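Local coordinates for D,D-dipeptidase/D,D-carboxypeptidase (Enterococcus faecalis, PDB 4MUQ), which probably hydrolyses D-Ala-D-Ala dipeptides and C-terminal D-alanines of cell-wall precursors as a zinc-dependent D,D-peptidase of vancomycin-resistant Enterococcus faecalis, at residues N66-S72 against A113-N119; Y146-Y152 against E165-Y171. All coordinates share one frame; numbering follows the deposited sequence.

Contact 1 (N66-S72 against A113-N119); sequences NSIVPVS and AIDLGLN. With ZN (zinc ion), chain B; LY0 ((2R)-3-[(R)-[(1R)-1-aminoethyl](hydroxy)phosphoryl]-2-methylpropanoic acid), chain C; 2D8 ((2R)-3-[(R)-[(1S)-1-aminoethyl](hydroxy)phosphoryl]-2-methylpropanoic acid), chain D.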
loop_
_atom_site.group_PDB
_atom_site.type_symbol
_atom_site.label_atom_id
_atom_site.label_comp_id
_atom_site.label_asym_id
_atom_site.label_seq_id
_atom_site.Cartn_x
_atom_site.Cartn_y
_atom_site.Cartn_z
ATOM N N ASN A 66 -17.223 -3.555 16.009
ATOM C CA ASN A 66 -16.896 -4.891 15.543
ATOM C C ASN A 66 -17.507 -5.190 14.184
ATOM O O ASN A 66 -17.532 -6.341 13.762
ATOM C CB ASN A 66 -17.398 -5.925 16.551
ATOM C CG ASN A 66 -16.735 -5.784 17.891
ATOM O OD1 ASN A 66 -15.545 -6.076 18.028
ATOM N ND2 ASN A 66 -17.485 -5.329 18.887
ATOM N N SER A 67 -18.001 -4.156 13.506
ATOM C CA SER A 67 -18.707 -4.363 12.247
ATOM C C SER A 67 -17.775 -4.691 11.077
ATOM O O SER A 67 -18.210 -5.294 10.092
ATOM C CB SER A 67 -19.605 -3.163 11.925
ATOM O OG SER A 67 -18.858 -1.961 11.905
ATOM N N ILE A 68 -16.506 -4.309 11.192
ATOM C CA ILE A 68 -15.518 -4.636 10.171
ATOM C C ILE A 68 -14.471 -5.552 10.765
ATOM O O ILE A 68 -13.933 -5.278 11.838
ATOM C CB ILE A 68 -14.808 -3.386 9.613
ATOM C CG1 ILE A 68 -15.811 -2.491 8.883
ATOM C CG2 ILE A 68 -13.668 -3.787 8.672
ATOM C CD1 ILE A 68 -15.259 -1.125 8.496
ATOM N N VAL A 69 -14.189 -6.646 10.072
ATOM C CA VAL A 69 -13.153 -7.554 10.530
ATOM C C VAL A 69 -12.016 -7.675 9.520
ATOM O O VAL A 69 -12.237 -7.638 8.300
ATOM C CB VAL A 69 -13.718 -8.943 10.856
ATOM C CG1 VAL A 69 -14.741 -8.852 11.985
ATOM C CG2 VAL A 69 -14.337 -9.556 9.629
ATOM N N PRO A 70 -10.786 -7.793 10.033
ATOM C CA PRO A 70 -9.662 -8.075 9.147
ATOM C C PRO A 70 -9.736 -9.542 8.762
ATOM O O PRO A 70 -9.956 -10.401 9.618
ATOM C CB PRO A 70 -8.445 -7.779 10.021
ATOM C CG PRO A 70 -8.907 -8.030 11.412
ATOM C CD PRO A 70 -10.369 -7.653 11.440
ATOM N N VAL A 71 -9.617 -9.810 7.473
ATOM C CA VAL A 71 -9.746 -11.151 6.927
ATOM C C VAL A 71 -8.374 -11.720 6.581
ATOM O O VAL A 71 -8.110 -12.901 6.806
ATOM C CB VAL A 71 -10.665 -11.162 5.667
ATOM C CG1 VAL A 71 -10.651 -12.532 4.991
ATOM C CG2 VAL A 71 -12.083 -10.764 6.032
ATOM N N SER A 72 -7.502 -10.879 6.038
ATOM C CA SER A 72 -6.164 -11.320 5.668
ATOM C C SER A 72 -5.243 -10.125 5.658
ATOM O O SER A 72 -5.556 -9.111 5.034
ATOM C CB SER A 72 -6.177 -11.957 4.277
ATOM O OG SER A 72 -4.913 -12.525 3.985
ATOM N N ALA A 113 -0.789 -4.563 3.061
ATOM C CA ALA A 113 -2.118 -4.781 2.490
ATOM C C ALA A 113 -3.009 -5.544 3.432
ATOM O O ALA A 113 -2.570 -6.437 4.142
ATOM C CB ALA A 113 -2.011 -5.517 1.161
ATOM N N ILE A 114 -4.282 -5.189 3.406
ATOM C CA ILE A 114 -5.261 -5.863 4.234
ATOM C C ILE A 114 -6.552 -6.070 3.455
ATOM O O ILE A 114 -6.999 -5.195 2.716
ATOM C CB ILE A 114 -5.490 -5.097 5.558
ATOM C CG1 ILE A 114 -6.367 -5.925 6.497
ATOM C CG2 ILE A 114 -6.063 -3.704 5.316
ATOM C CD1 ILE A 114 -5.984 -5.819 7.953
ATOM N N ASP A 115 -7.138 -7.256 3.634
ATOM C CA ASP A 115 -8.476 -7.549 3.142
ATOM C C ASP A 115 -9.432 -7.383 4.308
ATOM O O ASP A 115 -9.212 -7.956 5.381
ATOM C CB ASP A 115 -8.542 -8.975 2.569
ATOM C CG ASP A 115 -7.667 -9.154 1.333
ATOM O OD1 ASP A 115 -7.385 -8.168 0.673
ATOM O OD2 ASP A 115 -7.204 -10.261 0.990
ATOM N N LEU A 116 -10.494 -6.610 4.096
ATOM C CA LEU A 116 -11.487 -6.341 5.122
ATOM C C LEU A 116 -12.852 -6.902 4.720
ATOM O O LEU A 116 -13.166 -7.014 3.528
ATOM C CB LEU A 116 -11.625 -4.833 5.336
ATOM C CG LEU A 116 -10.338 -4.120 5.749
ATOM C CD1 LEU A 116 -10.567 -2.622 5.764
ATOM C CD2 LEU A 116 -9.879 -4.595 7.121
ATOM N N GLY A 117 -13.664 -7.246 5.709
ATOM C CA GLY A 117 -14.998 -7.737 5.422
ATOM C C GLY A 117 -16.008 -7.320 6.457
ATOM O O GLY A 117 -15.663 -6.966 7.592
ATOM N N LEU A 118 -17.274 -7.342 6.046
ATOM C CA LEU A 118 -18.398 -7.181 6.956
ATOM C C LEU A 118 -18.364 -8.279 8.007
ATOM O O LEU A 118 -18.103 -9.442 7.689
ATOM C CB LEU A 118 -19.710 -7.274 6.180
ATOM C CG LEU A 118 -20.380 -5.959 5.806
ATOM C CD1 LEU A 118 -21.658 -6.205 5.025
ATOM C CD2 LEU A 118 -20.682 -5.163 7.060
ATOM N N ASN A 119 -18.609 -7.921 9.262
ATOM C CA ASN A 119 -18.631 -8.927 10.313
ATOM C C ASN A 119 -19.892 -9.768 10.234
ATOM O O ASN A 119 -20.957 -9.357 10.691
ATOM C CB ASN A 119 -18.506 -8.288 11.696
ATOM C CG ASN A 119 -18.276 -9.313 12.809
ATOM O OD1 ASN A 119 -18.828 -10.412 12.791
ATOM N ND2 ASN A 119 -17.462 -8.942 13.789
HETATM ZN ZN ZN B . -6.042 -8.889 -0.565
HETATM P P LY0 C . -6.542 -10.910 -2.528
HETATM C C1 LY0 C . -6.687 -13.534 -2.561
HETATM N N1 LY0 C . -8.574 -12.413 -3.369
HETATM C C2 LY0 C . -7.620 -12.362 -2.335
HETATM C C4 LY0 C . -5.800 -10.889 -4.185
HETATM C C5 LY0 C . -4.523 -10.113 -4.278
HETATM C C6 LY0 C . -3.364 -10.956 -3.770
HETATM C C7 LY0 C . -4.327 -9.685 -5.722
HETATM O O31 LY0 C . -5.392 -11.008 -1.499
HETATM O O32 LY0 C . -7.339 -9.613 -2.173
HETATM O O61 LY0 C . -2.447 -10.362 -3.227
HETATM O O62 LY0 C . -3.378 -12.162 -3.952
HETATM C C4 2D8 D . -5.797 -10.880 -4.189
HETATM C C5 2D8 D . -4.519 -10.109 -4.279
HETATM C C6 2D8 D . -3.363 -10.956 -3.770
HETATM C C7 2D8 D . -4.326 -9.684 -5.724
HETATM N N1 2D8 D . -8.371 -12.311 -1.241
HETATM P P 2D8 D . -6.541 -10.905 -2.535
HETATM C C1 2D8 D . -6.722 -13.532 -2.557
HETATM C C2 2D8 D . -7.652 -12.339 -2.449
HETATM O O31 2D8 D . -5.397 -11.026 -1.502
HETATM O O32 2D8 D . -7.341 -9.613 -2.172
HETATM O O61 2D8 D . -2.446 -10.363 -3.227
HETATM O O62 2D8 D . -3.378 -12.162 -3.952
#

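Contact 2 (Y146-Y152 against E165-Y171); sequences YGFTQRY and EPWHFRY. With ZN (zinc ion), chain B; LY0 ((2R)-3-[(R)-[(1R)-1-aminoethyl](hydroxy)phosphoryl]-2-methylpropanoic acid), chain C; 2D8 ((2R)-3-[(R)-[(1S)-1-aminoethyl](hydroxy)phosphoryl]-2-methylpropanoic acid), chain D.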
loop_
_atom_site.group_PDB
_atom_site.type_symbol
_atom_site.label_atom_id
_atom_site.label_comp_id
_atom_site.label_asym_id
_atom_site.label_seq_id
_atom_site.Cartn_x
_atom_site.Cartn_y
_atom_site.Cartn_z
ATOM N N TYR A 146 -5.825 8.808 5.623
ATOM C CA TYR A 146 -4.951 8.182 6.614
ATOM C C TYR A 146 -3.807 7.380 6.013
ATOM O O TYR A 146 -2.964 6.860 6.746
ATOM C CB TYR A 146 -5.758 7.295 7.571
ATOM C CG TYR A 146 -6.650 8.082 8.501
ATOM C CD1 TYR A 146 -6.231 8.394 9.788
ATOM C CD2 TYR A 146 -7.904 8.523 8.092
ATOM C CE1 TYR A 146 -7.034 9.122 10.645
ATOM C CE2 TYR A 146 -8.714 9.253 8.938
ATOM C CZ TYR A 146 -8.278 9.547 10.213
ATOM O OH TYR A 146 -9.082 10.275 11.062
ATOM N N GLY A 147 -3.754 7.275 4.693
ATOM C CA GLY A 147 -2.661 6.557 4.074
ATOM C C GLY A 147 -3.033 5.308 3.295
ATOM O O GLY A 147 -2.156 4.664 2.715
ATOM N N PHE A 148 -4.316 4.951 3.295
ATOM C CA PHE A 148 -4.779 3.749 2.595
ATOM C C PHE A 148 -5.494 4.064 1.280
ATOM O O PHE A 148 -6.119 5.127 1.135
ATOM C CB PHE A 148 -5.745 2.951 3.488
ATOM C CG PHE A 148 -5.080 1.964 4.421
ATOM C CD1 PHE A 148 -4.705 0.701 3.964
ATOM C CD2 PHE A 148 -4.872 2.280 5.760
ATOM C CE1 PHE A 148 -4.128 -0.215 4.818
ATOM C CE2 PHE A 148 -4.290 1.355 6.623
ATOM C CZ PHE A 148 -3.923 0.107 6.141
ATOM N N THR A 149 -5.406 3.138 0.328
ATOM C CA THR A 149 -6.105 3.265 -0.946
ATOM C C THR A 149 -6.789 1.935 -1.273
ATOM O O THR A 149 -6.257 0.873 -0.945
ATOM C CB THR A 149 -5.129 3.693 -2.088
ATOM O OG1 THR A 149 -5.874 4.106 -3.240
ATOM C CG2 THR A 149 -4.156 2.572 -2.474
ATOM N N GLN A 150 -7.945 1.972 -1.924
ATOM C CA GLN A 150 -8.516 0.725 -2.425
ATOM C C GLN A 150 -7.720 0.358 -3.674
ATOM O O GLN A 150 -7.642 1.126 -4.639
ATOM C CB GLN A 150 -9.988 0.868 -2.757
ATOM C CG GLN A 150 -10.620 -0.464 -3.119
ATOM C CD GLN A 150 -12.037 -0.317 -3.587
ATOM O OE1 GLN A 150 -12.768 0.574 -3.145
ATOM N NE2 GLN A 150 -12.436 -1.179 -4.508
ATOM N N ARG A 151 -7.109 -0.810 -3.644
ATOM C CA ARG A 151 -6.051 -1.134 -4.591
ATOM C C ARG A 151 -6.513 -1.458 -6.004
ATOM O O ARG A 151 -5.852 -1.048 -6.979
ATOM C CB ARG A 151 -5.211 -2.275 -4.027
ATOM C CG ARG A 151 -3.999 -2.661 -4.868
ATOM C CD ARG A 151 -3.021 -1.507 -4.960
ATOM N NE ARG A 151 -1.813 -1.868 -5.702
ATOM C CZ ARG A 151 -1.681 -1.774 -7.023
ATOM N NH1 ARG A 151 -2.693 -1.370 -7.777
ATOM N NH2 ARG A 151 -0.526 -2.106 -7.584
ATOM N N TYR A 152 -7.630 -2.181 -6.121
ATOM C CA TYR A 152 -8.027 -2.798 -7.381
ATOM C C TYR A 152 -9.417 -2.350 -7.781
ATOM O O TYR A 152 -10.430 -2.940 -7.389
ATOM C CB TYR A 152 -7.966 -4.333 -7.255
ATOM C CG TYR A 152 -6.598 -4.868 -6.888
ATOM C CD1 TYR A 152 -5.494 -4.658 -7.710
ATOM C CD2 TYR A 152 -6.401 -5.590 -5.717
ATOM C CE1 TYR A 152 -4.239 -5.130 -7.370
ATOM C CE2 TYR A 152 -5.143 -6.084 -5.375
ATOM C CZ TYR A 152 -4.062 -5.848 -6.207
ATOM O OH TYR A 152 -2.801 -6.314 -5.882
ATOM N N GLU A 165 -11.711 -5.550 -6.817
ATOM C CA GLU A 165 -11.819 -6.129 -5.470
ATOM C C GLU A 165 -12.280 -5.067 -4.476
ATOM O O GLU A 165 -11.515 -4.201 -4.086
ATOM C CB GLU A 165 -10.494 -6.744 -5.025
ATOM C CG GLU A 165 -10.022 -7.882 -5.915
ATOM C CD GLU A 165 -8.970 -8.721 -5.250
ATOM O OE1 GLU A 165 -8.285 -8.177 -4.351
ATOM O OE2 GLU A 165 -8.860 -9.897 -5.627
ATOM N N PRO A 166 -13.543 -5.122 -4.065
ATOM C CA PRO A 166 -14.030 -4.144 -3.085
ATOM C C PRO A 166 -13.277 -4.154 -1.749
ATOM O O PRO A 166 -13.283 -3.138 -1.046
ATOM C CB PRO A 166 -15.483 -4.571 -2.882
ATOM C CG PRO A 166 -15.890 -5.129 -4.241
ATOM C CD PRO A 166 -14.644 -5.865 -4.706
ATOM N N TRP A 167 -12.623 -5.271 -1.426
ATOM C CA TRP A 167 -12.178 -5.552 -0.053
ATOM C C TRP A 167 -10.704 -5.316 0.250
ATOM O O TRP A 167 -10.327 -5.372 1.417
ATOM C CB TRP A 167 -12.468 -7.016 0.287
ATOM C CG TRP A 167 -11.780 -7.953 -0.676
ATOM C CD1 TRP A 167 -10.472 -8.365 -0.640
ATOM C CD2 TRP A 167 -12.360 -8.567 -1.837
ATOM N NE1 TRP A 167 -10.210 -9.193 -1.706
ATOM C CE2 TRP A 167 -11.352 -9.338 -2.452
ATOM C CE3 TRP A 167 -13.634 -8.532 -2.416
ATOM C CZ2 TRP A 167 -11.577 -10.066 -3.622
ATOM C CZ3 TRP A 167 -13.860 -9.266 -3.580
ATOM C CH2 TRP A 167 -12.827 -10.008 -4.176
ATOM N N HIS A 168 -9.876 -5.113 -0.775
ATOM C CA HIS A 168 -8.421 -5.099 -0.616
ATOM C C HIS A 168 -7.865 -3.680 -0.558
ATOM O O HIS A 168 -8.000 -2.900 -1.513
ATOM C CB HIS A 168 -7.772 -5.920 -1.744
ATOM C CG HIS A 168 -6.275 -5.942 -1.712
ATOM N ND1 HIS A 168 -5.548 -7.098 -1.492
ATOM C CD2 HIS A 168 -5.370 -4.962 -1.934
ATOM C CE1 HIS A 168 -4.257 -6.814 -1.559
ATOM N NE2 HIS A 168 -4.126 -5.528 -1.834
ATOM N N PHE A 169 -7.227 -3.354 0.565
ATOM C CA PHE A 169 -6.702 -2.002 0.776
ATOM C C PHE A 169 -5.204 -2.038 0.969
ATOM O O PHE A 169 -4.666 -2.935 1.609
ATOM C CB PHE A 169 -7.407 -1.340 1.971
ATOM C CG PHE A 169 -8.828 -0.999 1.679
ATOM C CD1 PHE A 169 -9.163 0.274 1.239
ATOM C CD2 PHE A 169 -9.817 -1.964 1.752
ATOM C CE1 PHE A 169 -10.477 0.605 0.921
ATOM C CE2 PHE A 169 -11.131 -1.650 1.426
ATOM C CZ PHE A 169 -11.457 -0.356 1.010
ATOM N N ARG A 170 -4.534 -1.048 0.393
ATOM C CA ARG A 170 -3.078 -0.966 0.428
ATOM C C ARG A 170 -2.640 0.314 1.124
ATOM O O ARG A 170 -3.140 1.401 0.800
ATOM C CB ARG A 170 -2.540 -0.999 -1.012
ATOM C CG ARG A 170 -1.095 -0.515 -1.195
ATOM C CD ARG A 170 -0.061 -1.388 -0.510
ATOM N NE ARG A 170 1.228 -0.699 -0.557
ATOM C CZ ARG A 170 2.113 -0.820 -1.540
ATOM N NH1 ARG A 170 1.895 -1.648 -2.551
ATOM N NH2 ARG A 170 3.239 -0.106 -1.501
ATOM N N TYR A 171 -1.742 0.187 2.097
ATOM C CA TYR A 171 -1.151 1.361 2.724
ATOM C C TYR A 171 -0.001 1.879 1.872
ATOM O O TYR A 171 0.954 1.137 1.596
ATOM C CB TYR A 171 -0.636 1.014 4.111
ATOM C CG TYR A 171 -0.072 2.195 4.855
ATOM C CD1 TYR A 171 -0.912 3.071 5.513
ATOM C CD2 TYR A 171 1.296 2.425 4.896
ATOM C CE1 TYR A 171 -0.403 4.155 6.204
ATOM C CE2 TYR A 171 1.820 3.503 5.596
ATOM C CZ TYR A 171 0.958 4.363 6.243
ATOM O OH TYR A 171 1.451 5.449 6.938
HETATM ZN ZN ZN B . -6.042 -8.889 -0.565
HETATM P P LY0 C . -6.542 -10.910 -2.528
HETATM C C1 LY0 C . -6.687 -13.534 -2.561
HETATM N N1 LY0 C . -8.574 -12.413 -3.369
HETATM C C2 LY0 C . -7.620 -12.362 -2.335
HETATM C C4 LY0 C . -5.800 -10.889 -4.185
HETATM C C5 LY0 C . -4.523 -10.113 -4.278
HETATM C C6 LY0 C . -3.364 -10.956 -3.770
HETATM C C7 LY0 C . -4.327 -9.685 -5.722
HETATM O O31 LY0 C . -5.392 -11.008 -1.499
HETATM O O32 LY0 C . -7.339 -9.613 -2.173
HETATM O O61 LY0 C . -2.447 -10.362 -3.227
HETATM O O62 LY0 C . -3.378 -12.162 -3.952
HETATM C C4 2D8 D . -5.797 -10.880 -4.189
HETATM C C5 2D8 D . -4.519 -10.109 -4.279
HETATM C C6 2D8 D . -3.363 -10.956 -3.770
HETATM C C7 2D8 D . -4.326 -9.684 -5.724
HETATM N N1 2D8 D . -8.371 -12.311 -1.241
HETATM P P 2D8 D . -6.541 -10.905 -2.535
HETATM C C1 2D8 D . -6.722 -13.532 -2.557
HETATM C C2 2D8 D . -7.652 -12.339 -2.449
HETATM O O31 2D8 D . -5.397 -11.026 -1.502
HETATM O O32 2D8 D . -7.341 -9.613 -2.172
HETATM O O61 2D8 D . -2.446 -10.363 -3.227
HETATM O O62 2D8 D . -3.378 -12.162 -3.952
HETATM O O HOH W 1 0.140 7.772 6.779
HETATM O O HOH W 2 -8.922 -3.514 -4.028
#

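Contact 1 (N66-S72 against A113-N119)
D115 O is shared by two successive amides of the facing strand: V71 N donates at 2.8 Å, and S72 N adds a weak bond at 3.4 Å. D115 N returns a nearly straight bond to S72 O (2.8 Å). With V71 and S72 both opposite D115, this is a classic beta bulge. Beyond it, V69 and G117 pair through both their N and O atoms. V71 CG2 packs beside G117 N, 3.9 Å away, where G117 has no side chain to compete.

On the face of P70 and L116 the contacts are apolar. I68 CG2, held anti to the backbone N (CG1 at chi1 -64°), meets L116 CB, while P70 CB touches I114 CD1 at 3.8 Å; F139 of helix 134-142 lies against I68 and L116. At the outer end N119 turns its amide across V69 CG1 and gives ND2 to N66 O (2.6 Å), in the carbonyl plane of N66, though N66 O is tilted out of the N119 amide plane and the N-H angle is only 138°.

On the face of V69 and S72, D115 grips the zinc ion with both oxygens, OD1 at 2.0 Å and OD2 at 2.4 Å. S72 CB packs beside this carboxylate, and S72 OG bonds R75, itself a ligand-pocket residue. The arrangement is an antiparallel edge pair with a classic bulge beside the metal-binding aspartate of the Hedgehog/DD-peptidase fold.

Contact 2 (Y146-Y152 against E165-Y171)
Y152 and R151 pack against the same side of the H168 imidazole: Y152 CE2 sits over its centre, ring planes 49° apart, and R151 CB comes in obliquely, 3.4 Å from H168 CD2. With CG anti to the backbone N (chi1 178°), the imidazole reaches the site, and its rotation about CB-CG turns H168 ND1 to the zinc ion, 2.1 Å away; E107 takes the other ring nitrogen and also pairs with R151 and R170, so it probably orients the imidazole and offsets the charge of the two arginines. R151 CG lies over the centre of the Y152 ring.

The backbones are laced by paired bonds between T149 and R170, then by R151 N to H168 O and E165 N to Y152 O. Past the T149-R170 pair, water 2 accepts from Y152 N and donates to E165 O and H168 O, tying the segments together.

At the far end packing is aromatic: Y171 turns its ring edge to the face of F148, planes at 71°, while Y171 CB lies over that same ring, 4.0 Å from its centroid. G147 passes its carbonyl close to Y171 CD1. Across the segments the partly exposed residues are more loosely tied: water 1 links Y171 OH to Y146 O, which also lies at the edge of the Y171 ring, and at the other end Q150, extended over F169, gives a weak NE2 bond to E165 O (3.2 Å), although R140 and Y132 also hold its amide.

Beyond the strands, E165 OE1 lies 2.8 Å from phosphinate O32 of LY0, and W167 NE1 donates to that oxygen in the indole plane. The antiparallel pair, with E165 and zinc-binding H168 on one segment, forms part of the zinc site and ligand pocket of an M15B D,D-peptidase.

How the contacts relate
Both contacts belong to one antiparallel sheet, ordered 68-72, 113-118, 168-171, 148-150: each pairs an outer strand with an inner one, and the inner strands are joined by I114 O to F169 N (2.8 Å) and L116 N to W167 O. Contact 2 lies nearer the centre of the chain, whereas contact 1, although mostly buried, runs out to exposed N66 and N119. Contact 1 relies on backbone bonds and aliphatic side chains, with one asparagine side-chain bond at its end; contact 2 adds aromatic rings, arginines and bridging waters. They converge on the zinc ion, contact 1 supplying an aspartate and contact 2 a histidine, with H108 completing the protein ligands.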